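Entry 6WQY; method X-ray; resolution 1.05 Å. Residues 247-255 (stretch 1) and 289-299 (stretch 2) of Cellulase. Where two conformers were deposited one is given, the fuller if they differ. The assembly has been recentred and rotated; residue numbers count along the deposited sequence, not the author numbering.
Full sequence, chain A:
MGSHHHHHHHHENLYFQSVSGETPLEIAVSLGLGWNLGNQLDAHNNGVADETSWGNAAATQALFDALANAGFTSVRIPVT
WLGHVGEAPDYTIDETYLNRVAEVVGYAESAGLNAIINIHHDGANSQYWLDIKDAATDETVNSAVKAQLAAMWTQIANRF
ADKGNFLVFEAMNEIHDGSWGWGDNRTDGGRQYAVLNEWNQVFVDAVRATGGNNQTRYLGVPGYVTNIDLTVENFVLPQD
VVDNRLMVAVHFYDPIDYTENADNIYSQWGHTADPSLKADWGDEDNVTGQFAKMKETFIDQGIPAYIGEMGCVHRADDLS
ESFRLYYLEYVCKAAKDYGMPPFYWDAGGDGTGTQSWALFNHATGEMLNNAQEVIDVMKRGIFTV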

# COMPACT_ATOMS: atom_id res chain seq x y z
N MET A 247 -8.39 -7.51 -4.41
CA MET A 247 -8.30 -6.10 -4.77
C MET A 247 -6.95 -5.83 -5.42
O MET A 247 -5.92 -6.26 -4.90
CB MET A 247 -8.46 -5.19 -3.54
CG MET A 247 -9.63 -5.56 -2.63
SD MET A 247 -9.89 -4.44 -1.26
CE MET A 247 -8.41 -4.72 -0.31
N VAL A 248 -6.96 -5.13 -6.55
CA VAL A 248 -5.72 -4.79 -7.25
C VAL A 248 -5.06 -3.61 -6.55
O VAL A 248 -5.66 -2.55 -6.39
CB VAL A 248 -6.00 -4.45 -8.71
CG1 VAL A 248 -4.71 -4.19 -9.47
CG2 VAL A 248 -6.81 -5.56 -9.38
N ALA A 249 -3.80 -3.78 -6.16
CA ALA A 249 -3.03 -2.74 -5.50
C ALA A 249 -2.15 -2.01 -6.50
O ALA A 249 -1.39 -2.65 -7.22
CB ALA A 249 -2.15 -3.36 -4.41
N VAL A 250 -2.23 -0.66 -6.52
CA VAL A 250 -1.30 0.17 -7.28
C VAL A 250 -0.76 1.26 -6.36
O VAL A 250 -1.35 1.58 -5.33
CB VAL A 250 -1.94 0.79 -8.54
CG1 VAL A 250 -2.35 -0.29 -9.52
CG2 VAL A 250 -3.10 1.69 -8.19
N HIS A 251 0.36 1.85 -6.76
CA HIS A 251 0.91 3.02 -6.08
C HIS A 251 0.92 4.19 -7.06
O HIS A 251 1.06 3.99 -8.27
CB HIS A 251 2.33 2.77 -5.55
CG HIS A 251 2.38 1.71 -4.48
ND1 HIS A 251 3.55 1.24 -3.94
CD2 HIS A 251 1.39 1.05 -3.85
CE1 HIS A 251 3.29 0.32 -3.02
NE2 HIS A 251 1.98 0.18 -2.94
N PHE A 252 0.77 5.41 -6.54
CA PHE A 252 0.64 6.58 -7.41
C PHE A 252 1.30 7.78 -6.76
O PHE A 252 0.74 8.36 -5.82
CB PHE A 252 -0.82 6.90 -7.72
CG PHE A 252 -0.99 8.07 -8.65
CD1 PHE A 252 -0.83 7.91 -10.02
CD2 PHE A 252 -1.29 9.33 -8.16
CE1 PHE A 252 -0.98 8.98 -10.88
CE2 PHE A 252 -1.44 10.40 -9.02
CZ PHE A 252 -1.28 10.22 -10.37
N TYR A 253 2.44 8.18 -7.30
CA TYR A 253 3.18 9.34 -6.84
C TYR A 253 3.40 10.35 -7.96
O TYR A 253 4.18 11.31 -7.80
CB TYR A 253 4.53 8.93 -6.27
CG TYR A 253 4.50 8.16 -4.97
CD1 TYR A 253 4.29 8.82 -3.77
CD2 TYR A 253 4.75 6.79 -4.94
CE1 TYR A 253 4.33 8.14 -2.57
CE2 TYR A 253 4.77 6.10 -3.74
CZ TYR A 253 4.57 6.79 -2.55
OH TYR A 253 4.67 6.19 -1.32
N ASP A 254 2.75 10.18 -9.10
CA ASP A 254 3.09 11.00 -10.26
C ASP A 254 2.81 12.47 -9.98
O ASP A 254 1.72 12.80 -9.50
CB ASP A 254 2.26 10.61 -11.48
CG ASP A 254 2.54 9.22 -12.00
OD1 ASP A 254 3.48 8.54 -11.53
OD2 ASP A 254 1.80 8.82 -12.96
N PRO A 255 3.72 13.40 -10.33
CA PRO A 255 5.09 13.18 -10.81
C PRO A 255 6.03 13.12 -9.61
O PRO A 255 6.05 14.07 -8.81
CB PRO A 255 5.35 14.41 -11.68
CG PRO A 255 4.50 15.49 -11.06
CD PRO A 255 3.38 14.83 -10.28
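Stretch 2 (289-299) GQFAKMKETFI

Residues 289-299 form a helix, already under way when the stretch begins, that packs lengthwise along the strand that enters the stretch at Met247 and carries Val248 and Val250, and along the residues after it. The two run nearly antiparallel: their N-to-C directions make an angle of 159°, and the axes approach to 10.5 Å. The register descends the helix as it climbs the strand, with Val248 abreast of Phe298, Val250 of Met294 and Phe252 of Gln290, the paired CA atoms lying 8.0, 9.2 and 9.1 Å apart. Steps of two residues along the extended chain thus match steps of four along the helix, so the side chains directed at the helix meet one side of it. Ala249, between the two valines, points away.

Near the C-terminal end of the helix, the backbone widens into a pi-type turn over 295-299, where Ile299 N bonds to Met294 O at 3.2 Å, alongside the regular bond from Phe298 N to Met294 O at 2.9 Å. Here Phe298 turns a ring face to the strand, and Val248 lies on it as a small knob: its CG2 is 3.9 Å from Phe298 CD1 and 4.0 Å from the ring centroid, only 19° off the ring normal, a CH-pi contact. Val248 CG1 also touches the ring, 4.2 Å from Phe298 CE2, and lies 4.3 Å from Met294 CE, one turn earlier in the helix.

Met294 fills the middle of the contact. Its side chain, m at all three chi angles, folds so that CE reaches the two valines, passing 3.6 Å from Val250 CG1. The flexible thioether side chain thereby places one methyl against the branched side chains of successive inward-facing strand residues.

Beyond the valines the bulkiest filling is aromatic. Phe252 points toward the helix with chi1 t and offers a ring face to the edge of Phe291. That helix residue leaves its backbone sideways, but its ring end comes nearer, bringing CE1 to 3.7 Å from Phe252 CG. The ring centroids are 4.8 Å apart and the planes meet at 65°, an edge-to-face pair. Gln290 CB approaches the same Phe252 ring obliquely, 4.1 Å from CE1.

At this end the packing gives way to polar chemistry. No direct hydrogen bond crosses between the stretches; instead a water bridges them, donating to Asp254 OD2 and accepting from Gln290 NE2, each at 2.9 Å. The amide oxygen of Gln290 is engaged within the helix, where Lys293 NZ donates to Gln290 OE1 at 2.8 Å. The whole contact buries 330 Å², summed over both sides.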

# COMPACT_ATOMS: atom_id res chain seq x y z
N GLY A 289 -6.28 10.80 -16.17
CA GLY A 289 -5.98 9.84 -17.22
C GLY A 289 -5.53 8.50 -16.69
O GLY A 289 -5.94 7.44 -17.19
N GLN A 290 -4.66 8.51 -15.69
CA GLN A 290 -4.18 7.27 -15.10
C GLN A 290 -5.29 6.58 -14.32
O GLN A 290 -5.44 5.35 -14.40
CB GLN A 290 -2.97 7.54 -14.22
CG GLN A 290 -1.75 8.01 -14.99
CD GLN A 290 -1.34 7.00 -16.04
OE1 GLN A 290 -1.72 7.12 -17.20
NE2 GLN A 290 -0.57 6.00 -15.64
N PHE A 291 -6.05 7.33 -13.53
CA PHE A 291 -7.11 6.69 -12.77
C PHE A 291 -8.22 6.17 -13.69
O PHE A 291 -8.86 5.15 -13.38
CB PHE A 291 -7.67 7.62 -11.69
CG PHE A 291 -6.71 7.94 -10.57
CD1 PHE A 291 -5.42 7.46 -10.54
CD2 PHE A 291 -7.14 8.74 -9.52
CE1 PHE A 291 -4.56 7.80 -9.49
CE2 PHE A 291 -6.30 9.08 -8.48
CZ PHE A 291 -5.02 8.61 -8.46
N ALA A 292 -8.43 6.82 -14.85
CA ALA A 292 -9.39 6.33 -15.83
C ALA A 292 -9.00 4.95 -16.35
O ALA A 292 -9.88 4.13 -16.65
CB ALA A 292 -9.53 7.32 -16.98
N LYS A 293 -7.70 4.68 -16.47
CA LYS A 293 -7.27 3.35 -16.91
C LYS A 293 -7.67 2.30 -15.88
O LYS A 293 -8.15 1.22 -16.23
CB LYS A 293 -5.76 3.32 -17.14
CG LYS A 293 -5.29 4.23 -18.26
CD LYS A 293 -3.78 4.29 -18.37
CE LYS A 293 -3.34 5.22 -19.48
NZ LYS A 293 -1.87 5.46 -19.47
N MET A 294 -7.47 2.62 -14.60
CA MET A 294 -7.86 1.69 -13.54
C MET A 294 -9.37 1.49 -13.52
O MET A 294 -9.85 0.36 -13.30
CB MET A 294 -7.40 2.22 -12.18
CG MET A 294 -5.90 2.21 -11.99
SD MET A 294 -5.15 0.54 -12.04
CE MET A 294 -5.83 -0.15 -10.53
N LYS A 295 -10.14 2.56 -13.75
CA LYS A 295 -11.59 2.44 -13.75
C LYS A 295 -12.07 1.59 -14.92
O LYS A 295 -12.96 0.74 -14.75
CB LYS A 295 -12.23 3.82 -13.78
CG LYS A 295 -13.74 3.79 -13.81
CD LYS A 295 -14.33 5.20 -13.78
CE LYS A 295 -15.77 5.22 -14.28
NZ LYS A 295 -16.66 4.41 -13.42
N GLU A 296 -11.49 1.79 -16.10
CA GLU A 296 -11.92 1.05 -17.28
C GLU A 296 -11.55 -0.43 -17.19
O GLU A 296 -12.34 -1.30 -17.58
CB GLU A 296 -11.30 1.68 -18.53
CG GLU A 296 -11.39 0.82 -19.79
CD GLU A 296 -10.82 1.53 -21.02
OE1 GLU A 296 -11.08 2.74 -21.18
OE2 GLU A 296 -10.12 0.87 -21.82
N THR A 297 -10.35 -0.73 -16.69
CA THR A 297 -9.86 -2.10 -16.70
C THR A 297 -10.38 -2.90 -15.52
O THR A 297 -10.66 -4.10 -15.67
CB THR A 297 -8.33 -2.10 -16.72
OG1 THR A 297 -7.87 -1.42 -17.90
CG2 THR A 297 -7.79 -3.52 -16.70
N PHE A 298 -10.50 -2.28 -14.34
CA PHE A 298 -10.85 -3.00 -13.12
C PHE A 298 -12.21 -2.58 -12.57
O PHE A 298 -13.13 -3.41 -12.55
CB PHE A 298 -9.72 -2.82 -12.09
CG PHE A 298 -8.41 -3.36 -12.57
CD1 PHE A 298 -8.27 -4.71 -12.86
CD2 PHE A 298 -7.33 -2.53 -12.78
CE1 PHE A 298 -7.07 -5.22 -13.32
CE2 PHE A 298 -6.11 -3.04 -13.24
CZ PHE A 298 -6.00 -4.39 -13.51
N ILE A 299 -12.37 -1.33 -12.16
CA ILE A 299 -13.56 -0.91 -11.42
C ILE A 299 -14.82 -1.23 -12.21
O ILE A 299 -15.77 -1.82 -11.69
CB ILE A 299 -13.47 0.59 -11.09
CG1 ILE A 299 -12.19 0.92 -10.31
CG2 ILE A 299 -14.69 1.04 -10.31
CD1 ILE A 299 -12.02 0.17 -9.00
O HOH W 1 0.39 6.30 -12.92